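Local coordinates for protein NADP-dependent alcohol dehydrogenase 6 (Saccharomyces cerevisiae, PDB 1PIW) that reduces aromatic and aliphatic aldehydes to primary alcohols with NADPH, as a homodimeric, zinc-containing medium-chain alcohol dehydrogenase of broad substrate specificity, at residues K181-V186 and M202-Y207; G192-L197 and I319-E324; T206-R211 and M222-Y227; R214-A219 and Y227-E232. All coordinates share one frame; numbering follows the deposited sequence.

Interaction 1 (K181-V186 and M202-Y207)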
# COMPACT_ATOMS: atom_id res chain seq x y z
N LYS A 181 8.56 9.31 -13.96
CA LYS A 181 8.36 8.12 -13.13
C LYS A 181 8.65 6.84 -13.91
O LYS A 181 8.68 6.85 -15.14
CB LYS A 181 6.92 8.08 -12.62
CG LYS A 181 6.44 9.38 -12.01
CD LYS A 181 7.13 9.70 -10.69
CE LYS A 181 6.69 11.07 -10.17
NZ LYS A 181 5.20 11.20 -10.02
N LYS A 182 8.87 5.75 -13.19
CA LYS A 182 9.16 4.46 -13.81
C LYS A 182 8.07 3.43 -13.52
O LYS A 182 8.16 2.67 -12.55
CB LYS A 182 10.51 3.93 -13.32
CG LYS A 182 11.70 4.27 -14.23
CD LYS A 182 13.02 4.02 -13.51
CE LYS A 182 14.18 3.86 -14.50
NZ LYS A 182 14.12 2.57 -15.27
N VAL A 183 7.04 3.41 -14.38
CA VAL A 183 5.89 2.52 -14.25
C VAL A 183 6.05 1.10 -14.82
O VAL A 183 6.75 0.89 -15.83
CB VAL A 183 4.65 3.14 -14.93
CG1 VAL A 183 3.47 2.19 -14.85
CG2 VAL A 183 4.32 4.46 -14.29
N GLY A 184 5.38 0.15 -14.18
CA GLY A 184 5.44 -1.23 -14.63
C GLY A 184 4.07 -1.85 -14.82
O GLY A 184 3.18 -1.66 -14.00
N ILE A 185 3.91 -2.60 -15.91
CA ILE A 185 2.64 -3.25 -16.23
C ILE A 185 2.76 -4.79 -16.19
O ILE A 185 3.48 -5.39 -16.99
CB ILE A 185 2.16 -2.85 -17.64
CG1 ILE A 185 2.19 -1.33 -17.80
CG2 ILE A 185 0.75 -3.35 -17.87
CD1 ILE A 185 1.20 -0.59 -16.94
N VAL A 186 2.06 -5.42 -15.25
CA VAL A 186 2.10 -6.87 -15.15
C VAL A 186 0.90 -7.48 -15.87
O VAL A 186 -0.24 -7.15 -15.56
CB VAL A 186 2.15 -7.34 -13.67
CG1 VAL A 186 1.89 -8.83 -13.55
CG2 VAL A 186 3.53 -7.02 -13.10
N MET A 202 0.86 9.40 -20.65
CA MET A 202 0.97 10.24 -19.47
C MET A 202 2.40 10.72 -19.28
O MET A 202 2.63 11.69 -18.57
CB MET A 202 0.48 9.49 -18.24
CG MET A 202 -1.04 9.51 -18.16
SD MET A 202 -1.74 8.31 -17.03
CE MET A 202 -1.30 8.99 -15.45
N GLY A 203 3.35 10.04 -19.92
CA GLY A 203 4.73 10.48 -19.84
C GLY A 203 5.75 9.63 -19.14
O GLY A 203 6.95 9.91 -19.24
N ALA A 204 5.33 8.60 -18.43
CA ALA A 204 6.29 7.77 -17.71
C ALA A 204 7.14 6.86 -18.61
O ALA A 204 6.96 6.81 -19.83
CB ALA A 204 5.57 6.93 -16.68
N GLU A 205 8.08 6.18 -17.98
CA GLU A 205 8.94 5.22 -18.65
C GLU A 205 8.27 3.92 -18.23
O GLU A 205 8.26 3.56 -17.05
CB GLU A 205 10.36 5.30 -18.10
CG GLU A 205 11.36 4.33 -18.72
CD GLU A 205 12.78 4.53 -18.18
OE1 GLU A 205 13.67 3.71 -18.52
OE2 GLU A 205 13.01 5.50 -17.42
N THR A 206 7.68 3.22 -19.20
CA THR A 206 6.95 2.00 -18.93
C THR A 206 7.68 0.69 -19.19
O THR A 206 8.39 0.55 -20.19
CB THR A 206 5.66 1.99 -19.75
OG1 THR A 206 5.01 3.25 -19.63
CG2 THR A 206 4.74 0.94 -19.24
N TYR A 207 7.50 -0.25 -18.28
CA TYR A 207 8.11 -1.57 -18.40
C TYR A 207 6.96 -2.57 -18.50
O TYR A 207 6.05 -2.55 -17.68
CB TYR A 207 8.92 -1.89 -17.14
CG TYR A 207 10.30 -1.29 -17.08
CD1 TYR A 207 10.52 0.04 -17.42
CD2 TYR A 207 11.40 -2.05 -16.66
CE1 TYR A 207 11.80 0.61 -17.33
CE2 TYR A 207 12.68 -1.50 -16.57
CZ TYR A 207 12.87 -0.16 -16.90
OH TYR A 207 14.11 0.42 -16.81
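Lys182 and Glu205 run side by side on one face of the sheet and point the same way. Glu205 holds CG anti to its backbone N (chi1 180°) and stays extended beyond it, while the lysine chain bends at its last torsion. Its NZ forms a long, weak salt bridge to Glu205 OE1, at 3.5 Å; CG and CE of the lysine sit beside the carboxylate, CE 3.5 Å from Glu205 OE2. Long, flexible charged chains suit this partly exposed end of the strands. Tyr207, on the same face, slants across the lysine and brings its OH near Lys182 NZ. Gly184 sits beside Tyr207 and puts no side chain on that face.

The strands, 182-186 and 205-207, are parallel neighbours joined through helix 190-202, the first beta-alpha-beta crossover of the Rossmann-type NADP-binding domain. Glu205 N donates to Lys181 O almost straight, Tyr207 N to Val183 O, and Ile185 N to Tyr207 O at 2.8 Å.

The opposite face carries small and branched apolar groups beneath that helix. Val183 CG2 meets the methyl of Ala204 at 3.7 Å, and Ile185 CG1 crosses obliquely over Thr206 CG2, also at 3.7 Å. Thr206 turns its methyl to this packing and its OG1 to Ser199 of the helix, with which it is hydrogen-bonded.

Interaction 2 (G192-L197 and I319-E324)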
# COMPACT_ATOMS: atom_id res chain seq x y z
N GLY A 192 -3.75 -4.60 -19.78
CA GLY A 192 -2.32 -4.33 -19.81
C GLY A 192 -1.84 -3.45 -20.95
O GLY A 192 -1.11 -2.48 -20.72
N SER A 193 -2.23 -3.78 -22.18
CA SER A 193 -1.81 -2.99 -23.32
C SER A 193 -2.32 -1.55 -23.20
O SER A 193 -1.56 -0.60 -23.30
CB SER A 193 -2.30 -3.62 -24.62
OG SER A 193 -3.70 -3.78 -24.60
N MET A 194 -3.62 -1.40 -22.96
CA MET A 194 -4.18 -0.07 -22.80
C MET A 194 -3.38 0.62 -21.70
O MET A 194 -3.07 1.80 -21.79
CB MET A 194 -5.66 -0.16 -22.41
CG MET A 194 -6.56 -0.64 -23.53
SD MET A 194 -8.23 -0.98 -22.97
CE MET A 194 -8.94 0.61 -23.08
N GLY A 195 -3.06 -0.15 -20.67
CA GLY A 195 -2.30 0.38 -19.56
C GLY A 195 -0.88 0.71 -19.94
O GLY A 195 -0.21 1.47 -19.26
N THR A 196 -0.40 0.10 -21.02
CA THR A 196 0.95 0.38 -21.48
C THR A 196 0.89 1.67 -22.28
O THR A 196 1.66 2.60 -22.05
CB THR A 196 1.50 -0.75 -22.35
OG1 THR A 196 1.69 -1.92 -21.53
CG2 THR A 196 2.82 -0.36 -22.95
N LEU A 197 -0.06 1.73 -23.21
CA LEU A 197 -0.23 2.93 -24.03
C LEU A 197 -0.48 4.11 -23.13
O LEU A 197 0.33 5.02 -23.05
CB LEU A 197 -1.42 2.77 -24.97
CG LEU A 197 -1.31 1.57 -25.89
CD1 LEU A 197 -2.46 1.59 -26.87
CD2 LEU A 197 0.04 1.60 -26.59
N ILE A 319 -4.63 8.51 -28.90
CA ILE A 319 -4.26 7.13 -28.61
C ILE A 319 -5.05 6.14 -29.45
O ILE A 319 -6.26 6.25 -29.59
CB ILE A 319 -4.48 6.77 -27.13
CG1 ILE A 319 -3.99 7.91 -26.23
CG2 ILE A 319 -3.74 5.49 -26.79
CD1 ILE A 319 -2.51 8.13 -26.32
N LYS A 320 -4.35 5.16 -30.00
CA LYS A 320 -4.97 4.13 -30.82
C LYS A 320 -4.63 2.77 -30.20
O LYS A 320 -3.52 2.25 -30.36
CB LYS A 320 -4.44 4.24 -32.27
CG LYS A 320 -4.76 3.08 -33.22
CD LYS A 320 -3.67 1.98 -33.17
CE LYS A 320 -3.89 0.84 -34.19
NZ LYS A 320 -2.89 -0.26 -34.02
N ILE A 321 -5.59 2.19 -29.47
CA ILE A 321 -5.35 0.90 -28.82
C ILE A 321 -5.50 -0.25 -29.78
O ILE A 321 -6.01 -0.09 -30.89
CB ILE A 321 -6.31 0.65 -27.65
CG1 ILE A 321 -7.75 0.72 -28.14
CG2 ILE A 321 -6.06 1.66 -26.55
CD1 ILE A 321 -8.77 0.31 -27.11
N TRP A 322 -5.07 -1.42 -29.34
CA TRP A 322 -5.13 -2.61 -30.17
C TRP A 322 -6.45 -3.37 -30.00
O TRP A 322 -6.67 -4.06 -29.01
CB TRP A 322 -3.94 -3.51 -29.83
CG TRP A 322 -2.60 -2.91 -30.16
CD1 TRP A 322 -2.25 -1.60 -30.06
CD2 TRP A 322 -1.41 -3.62 -30.52
NE1 TRP A 322 -0.91 -1.45 -30.32
CE2 TRP A 322 -0.37 -2.67 -30.61
CE3 TRP A 322 -1.12 -4.97 -30.77
CZ2 TRP A 322 0.95 -3.03 -30.94
CZ3 TRP A 322 0.19 -5.33 -31.10
CH2 TRP A 322 1.21 -4.35 -31.18
N VAL A 323 -7.31 -3.24 -31.01
CA VAL A 323 -8.62 -3.87 -31.03
C VAL A 323 -8.87 -4.70 -32.30
O VAL A 323 -8.40 -4.38 -33.38
CB VAL A 323 -9.74 -2.81 -30.94
CG1 VAL A 323 -11.10 -3.44 -31.13
CG2 VAL A 323 -9.68 -2.13 -29.60
N GLU A 324 -9.61 -5.79 -32.14
CA GLU A 324 -9.99 -6.60 -33.28
C GLU A 324 -11.50 -6.52 -33.24
O GLU A 324 -12.07 -6.34 -32.16
CB GLU A 324 -9.52 -8.05 -33.12
CG GLU A 324 -10.01 -8.97 -34.23
CD GLU A 324 -9.29 -10.32 -34.24
OE1 GLU A 324 -9.73 -11.21 -35.00
OE2 GLU A 324 -8.28 -10.48 -33.50
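Leu197 pushes its CD1 methyl against the chain at Ile321, reaching the CA and CG2 of that isoleucine at 3.6 Å each. The two side chains cross at about a right angle, so the leucine tip meets the flank of Ile321. The same CD1 lies 3.7 Å from Lys320 O, and a branched apolar side chain fits such a place because its methyl can lie against the backbone at Lys320 O and Ile321 CA without needing a polar partner. Nearer its root, CB faces Ile319 CG2 at 4.0 Å; Leu197 thus rests between the two isoleucines of the segment 319-324, and the intervening Lys320 directs its CB away from the helix.

Ile321 is in turn the bump that enters the dip between Leu197 and Met194, three residues, about one helical turn, apart. Its CG2 touches Leu197 CD1 and also Met194 CG, the latter at 3.8 Å. Met194 slants across it and bends at its last torsion (chi3 86°), leaving CE 4.0 Å from Ile321 CD1. The unbranched, pliable methionine can follow the outline of the isoleucine in this way, and no hydrogen bond crosses the contact.

This packing sets the first helix of the Rossmann-type domain, 190-202, against the segment leading into strand 323-327, which pairs with strand 348-352 in the mixed sheet of the chain. Pro160 touches both Met194 and Ile321, while Met222 of helix 216-222 lies against Leu197 and Trp322.

Interaction 3 (T206-R211 and M222-Y227). With NAP (NADP nicotinamide-adenine-dinucleotide phosphate), chain E.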
# COMPACT_ATOMS: atom_id res chain seq x y z
N THR A 206 7.68 3.22 -19.20
CA THR A 206 6.95 2.00 -18.93
C THR A 206 7.68 0.69 -19.19
O THR A 206 8.39 0.55 -20.19
CB THR A 206 5.66 1.99 -19.75
OG1 THR A 206 5.01 3.25 -19.63
CG2 THR A 206 4.74 0.94 -19.24
N TYR A 207 7.50 -0.25 -18.28
CA TYR A 207 8.11 -1.57 -18.40
C TYR A 207 6.96 -2.57 -18.50
O TYR A 207 6.05 -2.55 -17.68
CB TYR A 207 8.92 -1.89 -17.14
CG TYR A 207 10.30 -1.29 -17.08
CD1 TYR A 207 10.52 0.04 -17.42
CD2 TYR A 207 11.40 -2.05 -16.66
CE1 TYR A 207 11.80 0.61 -17.33
CE2 TYR A 207 12.68 -1.50 -16.57
CZ TYR A 207 12.87 -0.16 -16.90
OH TYR A 207 14.11 0.42 -16.81
N VAL A 208 6.97 -3.44 -19.52
CA VAL A 208 5.91 -4.44 -19.60
C VAL A 208 6.47 -5.64 -18.88
O VAL A 208 7.62 -6.00 -19.09
CB VAL A 208 5.55 -4.80 -21.05
CG1 VAL A 208 4.73 -6.06 -21.08
CG2 VAL A 208 4.72 -3.69 -21.66
N ILE A 209 5.67 -6.25 -18.01
CA ILE A 209 6.16 -7.39 -17.25
C ILE A 209 5.29 -8.61 -17.46
O ILE A 209 4.27 -8.81 -16.78
CB ILE A 209 6.22 -7.03 -15.75
CG1 ILE A 209 7.14 -5.81 -15.58
CG2 ILE A 209 6.74 -8.22 -14.95
CD1 ILE A 209 7.14 -5.23 -14.18
N SER A 210 5.71 -9.45 -18.40
CA SER A 210 4.98 -10.67 -18.73
C SER A 210 5.76 -11.88 -18.27
O SER A 210 6.87 -11.76 -17.78
CB SER A 210 4.75 -10.73 -20.24
OG SER A 210 3.88 -11.78 -20.56
N ARG A 211 5.18 -13.07 -18.42
CA ARG A 211 5.88 -14.27 -18.01
C ARG A 211 6.58 -14.98 -19.17
O ARG A 211 7.73 -15.38 -19.04
CB ARG A 211 4.94 -15.21 -17.24
CG ARG A 211 3.50 -15.25 -17.70
CD ARG A 211 2.61 -15.86 -16.61
NE ARG A 211 1.36 -16.40 -17.15
CZ ARG A 211 0.49 -15.71 -17.87
NH1 ARG A 211 0.72 -14.43 -18.14
NH2 ARG A 211 -0.60 -16.29 -18.35
N MET A 222 4.26 -1.04 -28.84
CA MET A 222 3.32 -0.16 -28.16
C MET A 222 4.03 1.03 -27.54
O MET A 222 3.38 2.01 -27.15
CB MET A 222 2.57 -0.93 -27.07
CG MET A 222 1.86 -2.14 -27.59
SD MET A 222 1.05 -2.97 -26.27
CE MET A 222 -0.15 -3.91 -27.18
N GLY A 223 5.35 0.95 -27.44
CA GLY A 223 6.09 2.05 -26.87
C GLY A 223 6.72 1.66 -25.56
O GLY A 223 7.19 2.50 -24.81
N ALA A 224 6.71 0.37 -25.25
CA ALA A 224 7.32 -0.04 -24.00
C ALA A 224 8.77 0.39 -24.02
O ALA A 224 9.44 0.27 -25.05
CB ALA A 224 7.22 -1.55 -23.84
N ASP A 225 9.26 0.92 -22.90
CA ASP A 225 10.66 1.35 -22.78
C ASP A 225 11.53 0.15 -22.48
O ASP A 225 12.76 0.21 -22.56
CB ASP A 225 10.81 2.39 -21.68
CG ASP A 225 10.02 3.64 -21.96
OD1 ASP A 225 8.82 3.67 -21.62
OD2 ASP A 225 10.60 4.58 -22.54
N HIS A 226 10.88 -0.93 -22.10
CA HIS A 226 11.58 -2.16 -21.83
C HIS A 226 10.61 -3.28 -21.53
O HIS A 226 9.47 -3.02 -21.13
CB HIS A 226 12.57 -2.02 -20.70
CG HIS A 226 13.58 -3.12 -20.70
ND1 HIS A 226 13.88 -3.86 -19.57
CD2 HIS A 226 14.32 -3.64 -21.70
CE1 HIS A 226 14.76 -4.80 -19.89
NE2 HIS A 226 15.04 -4.68 -21.17
N TYR A 227 11.09 -4.51 -21.71
CA TYR A 227 10.29 -5.72 -21.52
C TYR A 227 10.97 -6.73 -20.62
O TYR A 227 12.19 -6.84 -20.63
CB TYR A 227 10.07 -6.37 -22.89
CG TYR A 227 9.09 -7.53 -22.92
CD1 TYR A 227 7.73 -7.31 -23.12
CD2 TYR A 227 9.55 -8.84 -22.79
CE1 TYR A 227 6.84 -8.38 -23.20
CE2 TYR A 227 8.67 -9.92 -22.87
CZ TYR A 227 7.32 -9.68 -23.07
OH TYR A 227 6.45 -10.75 -23.15
PA NAP E . -7.44 -10.34 -20.68
O1A NAP E . -8.32 -11.24 -20.03
O2A NAP E . -7.49 -9.91 -22.14
O5B NAP E . -5.95 -10.84 -20.41
C5B NAP E . -5.51 -11.06 -19.04
C4B NAP E . -3.99 -11.10 -19.22
O4B NAP E . -3.36 -11.30 -17.87
C3B NAP E . -3.41 -12.28 -20.05
O3B NAP E . -3.29 -11.85 -21.42
C2B NAP E . -2.10 -12.58 -19.36
O2B NAP E . -1.03 -11.72 -19.75
C1B NAP E . -2.43 -12.38 -17.85
N9A NAP E . -2.88 -13.67 -17.26
C8A NAP E . -3.92 -14.53 -17.55
N7A NAP E . -3.97 -15.61 -16.77
C5A NAP E . -2.89 -15.45 -15.92
C6A NAP E . -2.43 -16.28 -14.87
N6A NAP E . -2.96 -17.44 -14.46
N1A NAP E . -1.30 -15.85 -14.16
C2A NAP E . -0.66 -14.65 -14.49
N3A NAP E . -1.08 -13.81 -15.52
C4A NAP E . -2.21 -14.25 -16.21
O3 NAP E . -7.38 -8.97 -19.91
PN NAP E . -8.41 -8.15 -19.06
O1N NAP E . -9.75 -8.18 -19.67
O2N NAP E . -7.79 -6.83 -18.90
O5D NAP E . -8.44 -8.95 -17.72
C5D NAP E . -9.57 -8.74 -16.87
C4D NAP E . -9.11 -8.83 -15.46
O4D NAP E . -9.21 -7.50 -14.90
C3D NAP E . -10.03 -9.74 -14.60
O3D NAP E . -9.30 -10.53 -13.65
C2D NAP E . -10.98 -8.74 -13.96
O2D NAP E . -11.52 -9.20 -12.75
C1D NAP E . -10.14 -7.54 -13.76
P2B NAP E . 0.48 -12.22 -19.95
O1X NAP E . 1.10 -12.23 -18.56
O2X NAP E . 0.28 -13.58 -20.51
O3X NAP E . 1.12 -11.21 -20.84
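Val208 and Tyr227 meet obliquely on one face of the parallel sheet, where helix 216-222 links strands 205-210 and 226-229 in a beta-alpha-beta unit of the Rossmann-type domain. Val208 CG1 lies 3.8 Å from Tyr227 CE1, and its other methyl, CG2, touches Ala224 CB; a branched residue and a small one pack together beneath the helix, both on Ala219. Ser210 CB comes 3.4 Å from Tyr227 OH, a hydroxyl hydrogen-bonded to Ser212 O.

On the other face, His226 sets its CB over the centre of the Tyr207 ring, a CH-pi contact 5° off the ring normal. Its imidazole turns an edge toward the same ring face in an offset edge-to-face pair, with planes at 76°.

Backbone bonds hold these groups in register. Val208 N donates to His226 O at 3.0 Å, and Asp225 N to Thr206 O. In return Asp225 OD1 accepts Thr206 N at 2.7 Å, the donor standing above the carboxylate plane, and the same oxygen has Lys200 as a salt-bridge partner. Gly223, at positive phi, ends the helix in a Schellman motif and turns the chain into the strand.

Beyond strand 205-210, Arg211 is modelled too close to the NADP 2'-phosphate for its details to be trusted. Ser210, with OG anti to its backbone N (chi1 -171°), donates from OG to O3X of that phosphate at 2.8 Å.

Interaction 4 (R214-A219 and Y227-E232). With NAP (NADP nicotinamide-adenine-dinucleotide phosphate), chain E.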
# COMPACT_ATOMS: atom_id res chain seq x y z
N ARG A 214 6.61 -14.37 -25.61
CA ARG A 214 5.78 -14.15 -26.78
C ARG A 214 5.42 -12.71 -27.05
O ARG A 214 5.65 -12.20 -28.15
CB ARG A 214 4.47 -14.94 -26.69
CG ARG A 214 3.48 -14.62 -27.82
CD ARG A 214 4.18 -14.65 -29.18
NE ARG A 214 4.89 -15.92 -29.42
CZ ARG A 214 5.87 -16.11 -30.31
NH1 ARG A 214 6.30 -15.10 -31.07
NH2 ARG A 214 6.42 -17.31 -30.44
N LYS A 215 4.86 -12.04 -26.05
CA LYS A 215 4.43 -10.67 -26.22
C LYS A 215 5.49 -9.57 -26.29
O LYS A 215 5.16 -8.39 -26.36
CB LYS A 215 3.41 -10.37 -25.12
CG LYS A 215 2.11 -11.15 -25.28
CD LYS A 215 1.27 -11.12 -24.02
CE LYS A 215 -0.05 -11.87 -24.19
NZ LYS A 215 -0.79 -12.00 -22.90
N ARG A 216 6.77 -9.96 -26.32
CA ARG A 216 7.87 -9.00 -26.38
C ARG A 216 7.79 -8.06 -27.58
O ARG A 216 7.66 -6.86 -27.41
CB ARG A 216 9.21 -9.73 -26.39
CG ARG A 216 10.44 -8.83 -26.43
CD ARG A 216 11.71 -9.64 -26.68
NE ARG A 216 12.00 -10.55 -25.58
CZ ARG A 216 12.42 -10.16 -24.39
NH1 ARG A 216 12.61 -8.87 -24.17
NH2 ARG A 216 12.64 -11.04 -23.42
N GLU A 217 7.88 -8.60 -28.79
CA GLU A 217 7.83 -7.75 -29.97
C GLU A 217 6.66 -6.77 -29.91
O GLU A 217 6.81 -5.59 -30.20
CB GLU A 217 7.72 -8.57 -31.26
CG GLU A 217 8.89 -9.50 -31.54
CD GLU A 217 9.10 -9.77 -33.04
OE1 GLU A 217 8.08 -9.87 -33.78
OE2 GLU A 217 10.27 -9.88 -33.48
N ASP A 218 5.48 -7.26 -29.52
CA ASP A 218 4.31 -6.40 -29.44
C ASP A 218 4.44 -5.26 -28.45
O ASP A 218 4.05 -4.13 -28.73
CB ASP A 218 3.10 -7.24 -29.06
CG ASP A 218 2.39 -7.80 -30.26
OD1 ASP A 218 1.34 -8.43 -30.06
OD2 ASP A 218 2.90 -7.61 -31.38
N ALA A 219 4.98 -5.56 -27.27
CA ALA A 219 5.14 -4.57 -26.22
C ALA A 219 5.97 -3.38 -26.70
O ALA A 219 5.60 -2.23 -26.47
CB ALA A 219 5.79 -5.21 -24.99
N TYR A 227 11.09 -4.51 -21.71
CA TYR A 227 10.29 -5.72 -21.52
C TYR A 227 10.97 -6.73 -20.62
O TYR A 227 12.19 -6.84 -20.63
CB TYR A 227 10.07 -6.37 -22.89
CG TYR A 227 9.09 -7.53 -22.92
CD1 TYR A 227 7.73 -7.31 -23.12
CD2 TYR A 227 9.55 -8.84 -22.79
CE1 TYR A 227 6.84 -8.38 -23.20
CE2 TYR A 227 8.67 -9.92 -22.87
CZ TYR A 227 7.32 -9.68 -23.07
OH TYR A 227 6.45 -10.75 -23.15
N ILE A 228 10.19 -7.47 -19.85
CA ILE A 228 10.71 -8.48 -18.94
C ILE A 228 9.86 -9.74 -19.05
O ILE A 228 8.64 -9.66 -19.19
CB ILE A 228 10.62 -8.01 -17.47
CG1 ILE A 228 11.45 -6.74 -17.27
CG2 ILE A 228 11.07 -9.11 -16.54
CD1 ILE A 228 11.24 -6.10 -15.91
N ALA A 229 10.51 -10.90 -18.98
CA ALA A 229 9.79 -12.17 -19.06
C ALA A 229 10.11 -13.04 -17.87
O ALA A 229 11.10 -13.78 -17.86
CB ALA A 229 10.13 -12.89 -20.35
N THR A 230 9.25 -12.94 -16.86
CA THR A 230 9.35 -13.69 -15.61
C THR A 230 9.98 -15.07 -15.72
O THR A 230 10.98 -15.35 -15.05
CB THR A 230 7.97 -13.84 -14.97
OG1 THR A 230 7.52 -12.55 -14.54
CG2 THR A 230 8.01 -14.79 -13.78
N LEU A 231 9.38 -15.92 -16.54
CA LEU A 231 9.88 -17.29 -16.71
C LEU A 231 11.34 -17.34 -17.14
O LEU A 231 12.00 -18.35 -16.94
CB LEU A 231 9.02 -18.05 -17.73
CG LEU A 231 7.56 -18.32 -17.32
CD1 LEU A 231 6.82 -18.98 -18.46
CD2 LEU A 231 7.52 -19.20 -16.10
N GLU A 232 11.85 -16.24 -17.68
CA GLU A 232 13.23 -16.18 -18.13
C GLU A 232 14.17 -15.44 -17.20
O GLU A 232 15.35 -15.25 -17.54
CB GLU A 232 13.29 -15.53 -19.51
CG GLU A 232 12.65 -16.34 -20.60
CD GLU A 232 12.65 -15.62 -21.93
OE1 GLU A 232 13.72 -15.09 -22.31
OE2 GLU A 232 11.60 -15.59 -22.59
PA NAP E . -7.44 -10.34 -20.68
O1A NAP E . -8.32 -11.24 -20.03
O2A NAP E . -7.49 -9.91 -22.14
O5B NAP E . -5.95 -10.84 -20.41
C5B NAP E . -5.51 -11.06 -19.04
C4B NAP E . -3.99 -11.10 -19.22
O4B NAP E . -3.36 -11.30 -17.87
C3B NAP E . -3.41 -12.28 -20.05
O3B NAP E . -3.29 -11.85 -21.42
C2B NAP E . -2.10 -12.58 -19.36
O2B NAP E . -1.03 -11.72 -19.75
C1B NAP E . -2.43 -12.38 -17.85
N9A NAP E . -2.88 -13.67 -17.26
C8A NAP E . -3.92 -14.53 -17.55
N7A NAP E . -3.97 -15.61 -16.77
C5A NAP E . -2.89 -15.45 -15.92
C6A NAP E . -2.43 -16.28 -14.87
N6A NAP E . -2.96 -17.44 -14.46
N1A NAP E . -1.30 -15.85 -14.16
C2A NAP E . -0.66 -14.65 -14.49
N3A NAP E . -1.08 -13.81 -15.52
C4A NAP E . -2.21 -14.25 -16.21
O3 NAP E . -7.38 -8.97 -19.91
PN NAP E . -8.41 -8.15 -19.06
O1N NAP E . -9.75 -8.18 -19.67
O2N NAP E . -7.79 -6.83 -18.90
O5D NAP E . -8.44 -8.95 -17.72
C5D NAP E . -9.57 -8.74 -16.87
C4D NAP E . -9.11 -8.83 -15.46
O4D NAP E . -9.21 -7.50 -14.90
C3D NAP E . -10.03 -9.74 -14.60
O3D NAP E . -9.30 -10.53 -13.65
C2D NAP E . -10.98 -8.74 -13.96
O2D NAP E . -11.52 -9.20 -12.75
C1D NAP E . -10.14 -7.54 -13.76
P2B NAP E . 0.48 -12.22 -19.95
O1X NAP E . 1.10 -12.23 -18.56
O2X NAP E . 0.28 -13.58 -20.51
O3X NAP E . 1.12 -11.21 -20.84
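The Tyr227 ring carries Arg216 CA over the centre of one face, a CH-pi contact 3.4 Å from the centroid. Arg216 then runs from the ring face to its rim: CG stands anti to the backbone N (chi1 -179°), the chain bends at its third torsion, and one guanidinium face lies against Tyr227 CD2, NH1 being 3.4 Å from that carbon. The two planes are 64° apart, so this is no parallel stack. Near the guanidinium plane, at an edge, lies Glu232 OE1. Ala219 CB meets Tyr227 CD1 obliquely at 3.4 Å, where a small residue suits the helix surface facing the ring. A tyrosine suits the place because its flat ring packs between helix and strand 226-229, while its OH is hydrogen-bonded to Ser212 O.

Lys215, the N-cap residue of the helix, has CB 3.6 Å from Tyr227 OH. Its extended chain leads away to NADP, where NZ makes weak hydrogen bonds to O3B, O2B and the phosphate oxygen O3X.

Arg216 NH2 and Glu232 OE1 stay 4.3 Å apart, beyond a salt bridge, and both side chains bond to Ser213 OG; any attraction between them is probably modest, whereas the positive Lys215 should favour a cofactor bearing a 2'-phosphate.

How the interactions relate
From the N terminus, strand 182-186 opens interaction 1, and helix 190-202 opens interaction 2 before strand 205-210 closes the first loop, so the two cross. Interaction 3 starts on that second strand, sharing Thr206 and Tyr207, and closes the next loop through helix 216-222. Interaction 4 crosses interaction 3, shares Tyr227 with it, and packs the start of this helix on strand 226-229. Interactions 1, 3 and 4 build one half of the parallel sheet, strand 226-229 being its outermost strand on that side, with 3 and 4 reaching NADP. Interaction 2 closes last, after 121 residues, at 319-324; interactions 3 and 4 nest within its loop, and Asp218 touches Trp322.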